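Local coordinates for protein 1-deoxy-D-xylulose 5-phosphate reductoisomerase (PDB 1R0K) that catalyses the NADPH-dependent rearrangement and reduction of 1-deoxy-D-xylulose 5-phosphate to 2-C-methyl-D-erythritol 4-phosphate, a step of isoprenoid biosynthesis that requires a divalent metal ion, at residues 213-223 with 305-315; 319-329 with 350-361. All coordinates share one frame; numbering follows the deposited sequence.

Contact 1: residues 213-223 with 305-315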
loop_
_atom_site.group_PDB
_atom_site.type_symbol
_atom_site.label_atom_id
_atom_site.label_comp_id
_atom_site.label_asym_id
_atom_site.label_seq_id
_atom_site.Cartn_x
_atom_site.Cartn_y
_atom_site.Cartn_z
ATOM N N ALA B 213 -11.885 -18.345 16.723
ATOM C CA ALA B 213 -12.863 -19.321 16.261
ATOM C C ALA B 213 -14.256 -18.725 16.076
ATOM O O ALA B 213 -14.964 -19.075 15.138
ATOM C CB ALA B 213 -12.917 -20.496 17.237
ATOM N N THR B 214 -14.647 -17.817 16.965
ATOM C CA THR B 214 -15.966 -17.194 16.882
ATOM C C THR B 214 -15.916 -15.917 16.049
ATOM O O THR B 214 -16.952 -15.362 15.680
ATOM C CB THR B 214 -16.484 -16.809 18.271
ATOM O OG1 THR B 214 -15.635 -15.795 18.817
ATOM C CG2 THR B 214 -16.491 -18.018 19.203
ATOM N N MET B 215 -14.696 -15.468 15.762
ATOM C CA MET B 215 -14.449 -14.248 15.012
ATOM C C MET B 215 -14.744 -13.014 15.860
ATOM O O MET B 215 -14.911 -11.913 15.338
ATOM C CB MET B 215 -15.250 -14.216 13.702
ATOM C CG MET B 215 -14.676 -15.126 12.620
ATOM S SD MET B 215 -15.227 -14.688 10.950
ATOM C CE MET B 215 -14.076 -13.370 10.535
ATOM N N MET B 216 -14.794 -13.203 17.175
ATOM C CA MET B 216 -15.021 -12.093 18.090
ATOM C C MET B 216 -13.783 -11.200 18.004
ATOM O O MET B 216 -13.869 -9.976 18.134
ATOM C CB MET B 216 -15.185 -12.608 19.520
ATOM C CG MET B 216 -15.445 -11.524 20.553
ATOM S SD MET B 216 -16.974 -10.603 20.253
ATOM C CE MET B 216 -18.189 -11.821 20.698
ATOM N N ASN B 217 -12.628 -11.821 17.778
ATOM C CA ASN B 217 -11.382 -11.070 17.668
ATOM C C ASN B 217 -11.519 -10.051 16.548
ATOM O O ASN B 217 -11.059 -8.921 16.687
ATOM C CB ASN B 217 -10.189 -12.011 17.414
ATOM C CG ASN B 217 -10.187 -12.617 16.011
ATOM O OD1 ASN B 217 -11.214 -13.076 15.512
ATOM N ND2 ASN B 217 -9.019 -12.632 15.380
ATOM N N LYS B 218 -12.169 -10.439 15.451
ATOM C CA LYS B 218 -12.371 -9.527 14.326
ATOM C C LYS B 218 -13.351 -8.424 14.673
ATOM O O LYS B 218 -13.195 -7.287 14.225
ATOM C CB LYS B 218 -12.887 -10.266 13.087
ATOM C CG LYS B 218 -11.805 -10.898 12.255
ATOM C CD LYS B 218 -10.787 -9.865 11.791
ATOM C CE LYS B 218 -9.448 -10.541 11.596
ATOM N NZ LYS B 218 -8.378 -9.624 11.165
ATOM N N GLY B 219 -14.374 -8.767 15.453
ATOM C CA GLY B 219 -15.357 -7.775 15.848
ATOM C C GLY B 219 -14.698 -6.715 16.713
ATOM O O GLY B 219 -14.974 -5.525 16.573
ATOM N N LEU B 220 -13.815 -7.152 17.608
ATOM C CA LEU B 220 -13.115 -6.227 18.492
ATOM C C LEU B 220 -12.151 -5.365 17.686
ATOM O O LEU B 220 -11.969 -4.181 17.970
ATOM C CB LEU B 220 -12.365 -7.004 19.575
ATOM C CG LEU B 220 -13.272 -7.905 20.422
ATOM C CD1 LEU B 220 -12.435 -8.709 21.397
ATOM C CD2 LEU B 220 -14.288 -7.056 21.162
ATOM N N GLU B 221 -11.534 -5.966 16.676
ATOM C CA GLU B 221 -10.615 -5.237 15.816
ATOM C C GLU B 221 -11.359 -4.136 15.072
ATOM O O GLU B 221 -10.830 -3.049 14.860
ATOM C CB GLU B 221 -9.955 -6.197 14.821
ATOM C CG GLU B 221 -8.815 -6.985 15.431
ATOM C CD GLU B 221 -8.295 -8.067 14.511
ATOM O OE1 GLU B 221 -8.339 -7.872 13.283
ATOM O OE2 GLU B 221 -7.825 -9.106 15.023
ATOM N N LEU B 222 -12.594 -4.419 14.677
ATOM C CA LEU B 222 -13.405 -3.441 13.969
ATOM C C LEU B 222 -13.684 -2.256 14.883
ATOM O O LEU B 222 -13.629 -1.098 14.462
ATOM C CB LEU B 222 -14.729 -4.070 13.542
ATOM C CG LEU B 222 -15.750 -3.124 12.920
ATOM C CD1 LEU B 222 -15.185 -2.500 11.653
ATOM C CD2 LEU B 222 -17.025 -3.899 12.615
ATOM N N ILE B 223 -13.994 -2.556 16.138
ATOM C CA ILE B 223 -14.288 -1.513 17.101
ATOM C C ILE B 223 -13.058 -0.640 17.288
ATOM O O ILE B 223 -13.147 0.582 17.240
ATOM C CB ILE B 223 -14.729 -2.118 18.448
ATOM C CG1 ILE B 223 -16.087 -2.803 18.272
ATOM C CG2 ILE B 223 -14.814 -1.032 19.516
ATOM C CD1 ILE B 223 -16.568 -3.542 19.497
ATOM N N PHE B 305 -21.202 -16.281 11.829
ATOM C CA PHE B 305 -20.388 -15.638 12.853
ATOM C C PHE B 305 -21.076 -14.370 13.362
ATOM O O PHE B 305 -20.644 -13.254 13.080
ATOM C CB PHE B 305 -18.990 -15.338 12.290
ATOM C CG PHE B 305 -18.284 -16.563 11.776
ATOM C CD1 PHE B 305 -18.382 -16.933 10.437
ATOM C CD2 PHE B 305 -17.581 -17.388 12.649
ATOM C CE1 PHE B 305 -17.793 -18.114 9.973
ATOM C CE2 PHE B 305 -16.986 -18.576 12.196
ATOM C CZ PHE B 305 -17.094 -18.938 10.853
ATOM N N PRO B 306 -22.165 -14.537 14.135
ATOM C CA PRO B 306 -22.935 -13.418 14.693
ATOM C C PRO B 306 -22.137 -12.422 15.529
ATOM O O PRO B 306 -22.582 -11.295 15.755
ATOM C CB PRO B 306 -24.042 -14.117 15.490
ATOM C CG PRO B 306 -23.425 -15.437 15.868
ATOM C CD PRO B 306 -22.700 -15.830 14.605
ATOM N N ALA B 307 -20.958 -12.828 15.987
ATOM C CA ALA B 307 -20.125 -11.924 16.773
ATOM C C ALA B 307 -19.802 -10.683 15.942
ATOM O O ALA B 307 -19.629 -9.591 16.485
ATOM C CB ALA B 307 -18.831 -12.626 17.197
ATOM N N LEU B 308 -19.720 -10.855 14.625
ATOM C CA LEU B 308 -19.415 -9.733 13.744
ATOM C C LEU B 308 -20.555 -8.727 13.789
ATOM O O LEU B 308 -20.326 -7.517 13.820
ATOM C CB LEU B 308 -19.179 -10.214 12.303
ATOM C CG LEU B 308 -17.939 -11.092 12.085
ATOM C CD1 LEU B 308 -17.812 -11.446 10.603
ATOM C CD2 LEU B 308 -16.687 -10.355 12.568
ATOM N N THR B 309 -21.785 -9.227 13.806
ATOM C CA THR B 309 -22.948 -8.349 13.865
ATOM C C THR B 309 -23.029 -7.642 15.214
ATOM O O THR B 309 -23.347 -6.452 15.285
ATOM C CB THR B 309 -24.244 -9.135 13.640
ATOM O OG1 THR B 309 -24.204 -9.746 12.344
ATOM C CG2 THR B 309 -25.454 -8.206 13.726
ATOM N N LEU B 310 -22.740 -8.379 16.285
ATOM C CA LEU B 310 -22.773 -7.811 17.626
ATOM C C LEU B 310 -21.805 -6.635 17.717
ATOM O O LEU B 310 -22.139 -5.585 18.271
ATOM C CB LEU B 310 -22.409 -8.877 18.667
ATOM C CG LEU B 310 -23.421 -10.019 18.825
ATOM C CD1 LEU B 310 -22.982 -10.947 19.949
ATOM C CD2 LEU B 310 -24.807 -9.439 19.120
ATOM N N ALA B 311 -20.608 -6.811 17.169
ATOM C CA ALA B 311 -19.607 -5.750 17.189
ATOM C C ALA B 311 -20.149 -4.531 16.448
ATOM O O ALA B 311 -20.052 -3.404 16.938
ATOM C CB ALA B 311 -18.314 -6.232 16.534
ATOM N N MET B 312 -20.723 -4.769 15.269
ATOM C CA MET B 312 -21.298 -3.702 14.450
ATOM C C MET B 312 -22.376 -2.929 15.205
ATOM O O MET B 312 -22.362 -1.697 15.235
ATOM C CB MET B 312 -21.919 -4.278 13.167
ATOM C CG MET B 312 -20.927 -4.634 12.084
ATOM S SD MET B 312 -20.262 -3.168 11.258
ATOM C CE MET B 312 -19.244 -3.942 9.967
ATOM N N GLU B 313 -23.317 -3.656 15.801
ATOM C CA GLU B 313 -24.408 -3.024 16.539
ATOM C C GLU B 313 -23.885 -2.265 17.754
ATOM O O GLU B 313 -24.360 -1.175 18.071
ATOM C CB GLU B 313 -25.434 -4.079 16.966
ATOM C CG GLU B 313 -25.992 -4.876 15.797
ATOM C CD GLU B 313 -27.043 -5.887 16.212
ATOM O OE1 GLU B 313 -26.857 -6.551 17.254
ATOM O OE2 GLU B 313 -28.054 -6.028 15.488
ATOM N N SER B 314 -22.892 -2.835 18.427
ATOM C CA SER B 314 -22.318 -2.178 19.591
ATOM C C SER B 314 -21.702 -0.833 19.191
ATOM O O SER B 314 -21.895 0.171 19.881
ATOM C CB SER B 314 -21.263 -3.077 20.242
ATOM O OG SER B 314 -21.860 -4.245 20.788
ATOM N N ILE B 315 -20.969 -0.807 18.079
ATOM C CA ILE B 315 -20.347 0.433 17.612
ATOM C C ILE B 315 -21.420 1.453 17.244
ATOM O O ILE B 315 -21.343 2.617 17.640
ATOM C CB ILE B 315 -19.459 0.203 16.366
ATOM C CG1 ILE B 315 -18.287 -0.707 16.719
ATOM C CG2 ILE B 315 -18.947 1.538 15.833
ATOM C CD1 ILE B 315 -17.413 -1.052 15.532
HETATM O O HOH W 1 -19.836 -15.474 16.256
#
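Helices 216-223 and 307-315 run side by side in nearly the same direction, 21° apart with axes 8.1 Å from each other at closest, and Gly219 faces Ala311 where their CA atoms come within 4.9 Å. Glycine permits that closeness: the Ala311 methyl sits against the bare backbone, CB to Gly219 CA 3.4 Å, tighter than usual van der Waals contact. At the N-terminal end, Met215 makes a Met-aromatic contact, its SD lying over one face of the Phe305 ring, 4.0 Å from the centroid and displaced toward the rim. The edge of that ring meets the carbonyl oxygens of Ala213 and Thr214. Water 1 joins the two backbones here, donating to Thr214 O and accepting from Ala307 N, each at 2.9 Å. Met216 starts away from the other helix, but bends at chi2 (61°) and chi3 bring CE back to 3.6 Å from Ala307 CB. Further along, Ile223 CG1 and Ile315 CG1 press together at 3.4 Å, and the Leu222 and Met312 side chains cross at about a right angle, with Leu222 CD2 against Met312 CE. Leu222, Lys218 and Met215 also touch strand 168-175, while Met216, Leu220 and Ile223 reach helix 321-337, and Leu310 meets helix 345-356. The pair thus lies between the mixed sheet and the C-terminal helices.

Contact 2: residues 319-329 with 350-361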
loop_
_atom_site.group_PDB
_atom_site.type_symbol
_atom_site.label_atom_id
_atom_site.label_comp_id
_atom_site.label_asym_id
_atom_site.label_seq_id
_atom_site.Cartn_x
_atom_site.Cartn_y
_atom_site.Cartn_z
ATOM N N GLY B 319 -21.502 4.423 23.105
ATOM C CA GLY B 319 -21.612 4.427 24.549
ATOM C C GLY B 319 -20.816 3.310 25.199
ATOM O O GLY B 319 -19.669 3.049 24.835
ATOM N N ALA B 320 -21.434 2.637 26.161
ATOM C CA ALA B 320 -20.773 1.556 26.879
ATOM C C ALA B 320 -20.933 0.183 26.232
ATOM O O ALA B 320 -20.406 -0.806 26.744
ATOM C CB ALA B 320 -21.291 1.511 28.311
ATOM N N ARG B 321 -21.652 0.114 25.115
ATOM C CA ARG B 321 -21.882 -1.165 24.441
ATOM C C ARG B 321 -20.619 -1.985 24.168
ATOM O O ARG B 321 -20.549 -3.160 24.522
ATOM C CB ARG B 321 -22.653 -0.951 23.135
ATOM C CG ARG B 321 -24.160 -1.179 23.247
ATOM C CD ARG B 321 -24.834 -0.180 24.179
ATOM N NE ARG B 321 -26.293 -0.261 24.099
ATOM C CZ ARG B 321 -27.126 0.580 24.708
ATOM N NH1 ARG B 321 -26.651 1.573 25.451
ATOM N NH2 ARG B 321 -28.440 0.439 24.569
ATOM N N PRO B 322 -19.608 -1.382 23.525
ATOM C CA PRO B 322 -18.382 -2.140 23.249
ATOM C C PRO B 322 -17.749 -2.722 24.518
ATOM O O PRO B 322 -17.312 -3.868 24.528
ATOM C CB PRO B 322 -17.494 -1.105 22.565
ATOM C CG PRO B 322 -18.504 -0.264 21.812
ATOM C CD PRO B 322 -19.569 -0.063 22.867
ATOM N N ALA B 323 -17.704 -1.933 25.589
ATOM C CA ALA B 323 -17.128 -2.415 26.837
ATOM C C ALA B 323 -17.959 -3.578 27.375
ATOM O O ALA B 323 -17.415 -4.572 27.863
ATOM C CB ALA B 323 -17.072 -1.281 27.871
ATOM N N VAL B 324 -19.278 -3.451 27.287
ATOM C CA VAL B 324 -20.173 -4.500 27.770
ATOM C C VAL B 324 -19.973 -5.762 26.954
ATOM O O VAL B 324 -19.900 -6.858 27.501
ATOM C CB VAL B 324 -21.657 -4.064 27.674
ATOM C CG1 VAL B 324 -22.574 -5.226 28.030
ATOM C CG2 VAL B 324 -21.909 -2.888 28.607
ATOM N N MET B 325 -19.876 -5.604 25.639
ATOM C CA MET B 325 -19.675 -6.752 24.760
ATOM C C MET B 325 -18.378 -7.477 25.101
ATOM O O MET B 325 -18.351 -8.705 25.194
ATOM C CB MET B 325 -19.629 -6.305 23.301
ATOM C CG MET B 325 -19.468 -7.449 22.317
ATOM S SD MET B 325 -19.225 -6.853 20.637
ATOM C CE MET B 325 -17.471 -6.543 20.658
ATOM N N ASN B 326 -17.306 -6.711 25.284
ATOM C CA ASN B 326 -16.005 -7.290 25.602
ATOM C C ASN B 326 -16.029 -8.052 26.922
ATOM O O ASN B 326 -15.553 -9.185 26.999
ATOM C CB ASN B 326 -14.933 -6.204 25.675
ATOM C CG ASN B 326 -13.571 -6.765 26.014
ATOM O OD1 ASN B 326 -12.975 -7.496 25.221
ATOM N ND2 ASN B 326 -13.071 -6.435 27.204
ATOM N N ALA B 327 -16.579 -7.430 27.960
ATOM C CA ALA B 327 -16.652 -8.074 29.267
ATOM C C ALA B 327 -17.497 -9.342 29.211
ATOM O O ALA B 327 -17.110 -10.373 29.753
ATOM C CB ALA B 327 -17.224 -7.111 30.300
ATOM N N ALA B 328 -18.653 -9.272 28.562
ATOM C CA ALA B 328 -19.515 -10.448 28.467
ATOM C C ALA B 328 -18.805 -11.582 27.735
ATOM O O ALA B 328 -18.948 -12.751 28.092
ATOM C CB ALA B 328 -20.812 -10.099 27.759
ATOM N N ASN B 329 -18.040 -11.238 26.705
ATOM C CA ASN B 329 -17.319 -12.253 25.946
ATOM C C ASN B 329 -16.287 -12.961 26.828
ATOM O O ASN B 329 -16.087 -14.171 26.713
ATOM C CB ASN B 329 -16.632 -11.621 24.731
ATOM C CG ASN B 329 -16.000 -12.654 23.824
ATOM O OD1 ASN B 329 -16.690 -13.530 23.288
ATOM N ND2 ASN B 329 -14.684 -12.565 23.649
ATOM N N VAL B 350 -23.295 -13.169 24.948
ATOM C CA VAL B 350 -22.857 -11.798 24.718
ATOM C C VAL B 350 -24.045 -10.957 24.265
ATOM O O VAL B 350 -24.271 -9.863 24.782
ATOM C CB VAL B 350 -21.727 -11.731 23.661
ATOM C CG1 VAL B 350 -21.418 -10.281 23.312
ATOM C CG2 VAL B 350 -20.471 -12.404 24.211
ATOM N N GLU B 351 -24.814 -11.481 23.318
ATOM C CA GLU B 351 -25.984 -10.773 22.803
ATOM C C GLU B 351 -26.985 -10.469 23.917
ATOM O O GLU B 351 -27.465 -9.337 24.041
ATOM C CB GLU B 351 -26.673 -11.607 21.723
ATOM C CG GLU B 351 -27.639 -10.809 20.861
ATOM C CD GLU B 351 -28.488 -11.687 19.960
ATOM O OE1 GLU B 351 -27.974 -12.715 19.469
ATOM O OE2 GLU B 351 -29.666 -11.343 19.731
ATOM N N LYS B 352 -27.312 -11.484 24.715
ATOM C CA LYS B 352 -28.260 -11.322 25.816
ATOM C C LYS B 352 -27.796 -10.250 26.793
ATOM O O LYS B 352 -28.585 -9.413 27.230
ATOM C CB LYS B 352 -28.452 -12.643 26.564
ATOM C CG LYS B 352 -29.274 -13.676 25.808
ATOM C CD LYS B 352 -29.422 -14.957 26.617
ATOM C CE LYS B 352 -30.261 -15.996 25.891
ATOM N NZ LYS B 352 -31.655 -15.520 25.639
ATOM N N THR B 353 -26.512 -10.282 27.139
ATOM C CA THR B 353 -25.960 -9.300 28.063
ATOM C C THR B 353 -26.087 -7.888 27.474
ATOM O O THR B 353 -26.479 -6.954 28.169
ATOM C CB THR B 353 -24.479 -9.601 28.373
ATOM O OG1 THR B 353 -24.358 -10.956 28.818
ATOM C CG2 THR B 353 -23.959 -8.673 29.470
ATOM N N LEU B 354 -25.771 -7.743 26.192
ATOM C CA LEU B 354 -25.859 -6.446 25.530
ATOM C C LEU B 354 -27.273 -5.882 25.557
ATOM O O LEU B 354 -27.458 -4.664 25.568
ATOM C CB LEU B 354 -25.389 -6.547 24.078
ATOM C CG LEU B 354 -23.877 -6.598 23.840
ATOM C CD1 LEU B 354 -23.602 -6.926 22.384
ATOM C CD2 LEU B 354 -23.253 -5.256 24.220
ATOM N N ASP B 355 -28.271 -6.762 25.561
ATOM C CA ASP B 355 -29.655 -6.309 25.597
ATOM C C ASP B 355 -30.122 -5.981 27.010
ATOM O O ASP B 355 -30.873 -5.032 27.215
ATOM C CB ASP B 355 -30.596 -7.366 25.009
ATOM C CG ASP B 355 -30.414 -7.552 23.517
ATOM O OD1 ASP B 355 -30.172 -6.550 22.812
ATOM O OD2 ASP B 355 -30.534 -8.700 23.045
ATOM N N HIS B 356 -29.658 -6.757 27.982
ATOM C CA HIS B 356 -30.069 -6.585 29.374
ATOM C C HIS B 356 -29.354 -5.491 30.170
ATOM O O HIS B 356 -29.969 -4.828 31.008
ATOM C CB HIS B 356 -29.928 -7.931 30.098
ATOM C CG HIS B 356 -30.471 -7.936 31.493
ATOM N ND1 HIS B 356 -29.865 -7.261 32.533
ATOM C CD2 HIS B 356 -31.557 -8.545 32.024
ATOM C CE1 HIS B 356 -30.555 -7.456 33.642
ATOM N NE2 HIS B 356 -31.587 -8.231 33.360
ATOM N N TYR B 357 -28.063 -5.302 29.917
ATOM C CA TYR B 357 -27.289 -4.303 30.646
ATOM C C TYR B 357 -26.844 -3.175 29.725
ATOM O O TYR B 357 -25.969 -3.351 28.881
ATOM C CB TYR B 357 -26.073 -4.966 31.298
ATOM C CG TYR B 357 -25.193 -4.010 32.071
ATOM C CD1 TYR B 357 -25.716 -3.216 33.091
ATOM C CD2 TYR B 357 -23.832 -3.900 31.781
ATOM C CE1 TYR B 357 -24.900 -2.330 33.803
ATOM C CE2 TYR B 357 -23.012 -3.027 32.489
ATOM C CZ TYR B 357 -23.552 -2.246 33.497
ATOM O OH TYR B 357 -22.737 -1.393 34.202
ATOM N N THR B 358 -27.447 -2.007 29.908
ATOM C CA THR B 358 -27.144 -0.851 29.075
ATOM C C THR B 358 -26.823 0.395 29.897
ATOM O O THR B 358 -27.617 1.330 29.959
ATOM C CB THR B 358 -28.330 -0.552 28.158
ATOM O OG1 THR B 358 -29.516 -0.431 28.951
ATOM C CG2 THR B 358 -28.520 -1.678 27.145
ATOM N N PRO B 359 -25.638 0.428 30.529
ATOM C CA PRO B 359 -25.214 1.565 31.351
ATOM C C PRO B 359 -24.923 2.824 30.528
ATOM O O PRO B 359 -24.908 2.788 29.297
ATOM C CB PRO B 359 -23.970 1.030 32.045
ATOM C CG PRO B 359 -23.366 0.167 30.978
ATOM C CD PRO B 359 -24.567 -0.583 30.443
ATOM N N ALA B 360 -24.691 3.937 31.218
ATOM C CA ALA B 360 -24.401 5.199 30.551
ATOM C C ALA B 360 -22.989 5.200 29.975
ATOM O O ALA B 360 -22.141 4.406 30.382
ATOM C CB ALA B 360 -24.567 6.355 31.537
ATOM N N THR B 361 -22.741 6.094 29.023
ATOM C CA THR B 361 -21.428 6.207 28.405
ATOM C C THR B 361 -20.384 6.508 29.479
ATOM O O THR B 361 -20.603 7.352 30.344
ATOM C CB THR B 361 -21.394 7.346 27.369
ATOM O OG1 THR B 361 -22.393 7.114 26.372
ATOM C CG2 THR B 361 -20.031 7.414 26.699
HETATM O O HOH W 2 -24.160 3.492 26.612
#
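This is an apolar helix-helix contact extended by a loop, within the C-terminal helical domain: Val324, Met325 and Ala328 of one helix pack on Val350, Thr353 and Leu354 of the other, and residues 357-361 continue past the first helix's N-terminal end. Helices 321-329 and 350-356 cross at 141° between their directions, with axes 8.9 Å apart at closest. No direct hydrogen bond links the segments, so the evidence for the fit lies in carbon contacts. Leu354 reaches in with CD2, which lies 3.4 Å from Arg321 O and also touches Met325 CB. Val350 divides its branches: CG1, anti to the backbone N (chi1 173°), meets Met325 CG at 3.6 Å, while CG2 rests against the Asn329 backbone. The Ala328 methyl abuts Thr353 CB. Val324 spreads its two methyls: CG1 touches Leu354 and Thr353, and CG2 lies 3.8 Å from Tyr357 CD2 and also meets the Pro359 ring. Pro359 CD in turn sits over the centre of the Tyr357 ring, 3.4 Å above its plane, while Pro359 CG touches Ala320 CB at 3.6 Å. Thr358 CG2 lies over one face of the Arg321 guanidinium, offset from its centre and 3.3 Å from NH2. Helix 365-385 touches Ala320, Thr353 and Tyr357, and helix 307-317 touches Arg321, Met325 and Leu354. Polar linkage comes through water 2, which accepts from Ala320 N and donates to Pro359 O, both at 2.9 Å, and weakly accepts from Arg321 NH1 at the guanidinium edge. With no direct hydrogen bond between the segments, the join rests mainly on the fit of apolar groups, and the water bridge lies at its loop end.

How the contacts relate
Contact 1 and contact 2 lie with centres about 13 Å apart and touch at Met325, whose CE is 3.3 Å from both Leu220 CD2 and Ile223 CD1, and at Asn329, whose ND2 is 3.4 Å from Met216 CG. Helices 307-317 and 321-337 follow each other in the chain, and Ser314 O meets Arg321 CB at 3.5 Å near their junction. Contact 1 is the nearer to the predicted active site: Asn217, Lys218 and Glu221 probably bind substrate, Glu221 also the metal ion, and Lys218 forms salt bridges with Glu221 and Glu152 and a hydrogen bond to Thr174 O. Contact 2 is farther off; its Asn329, hydrogen-bonded to Asp211, has its side chain about 8 Å from that of Asn217.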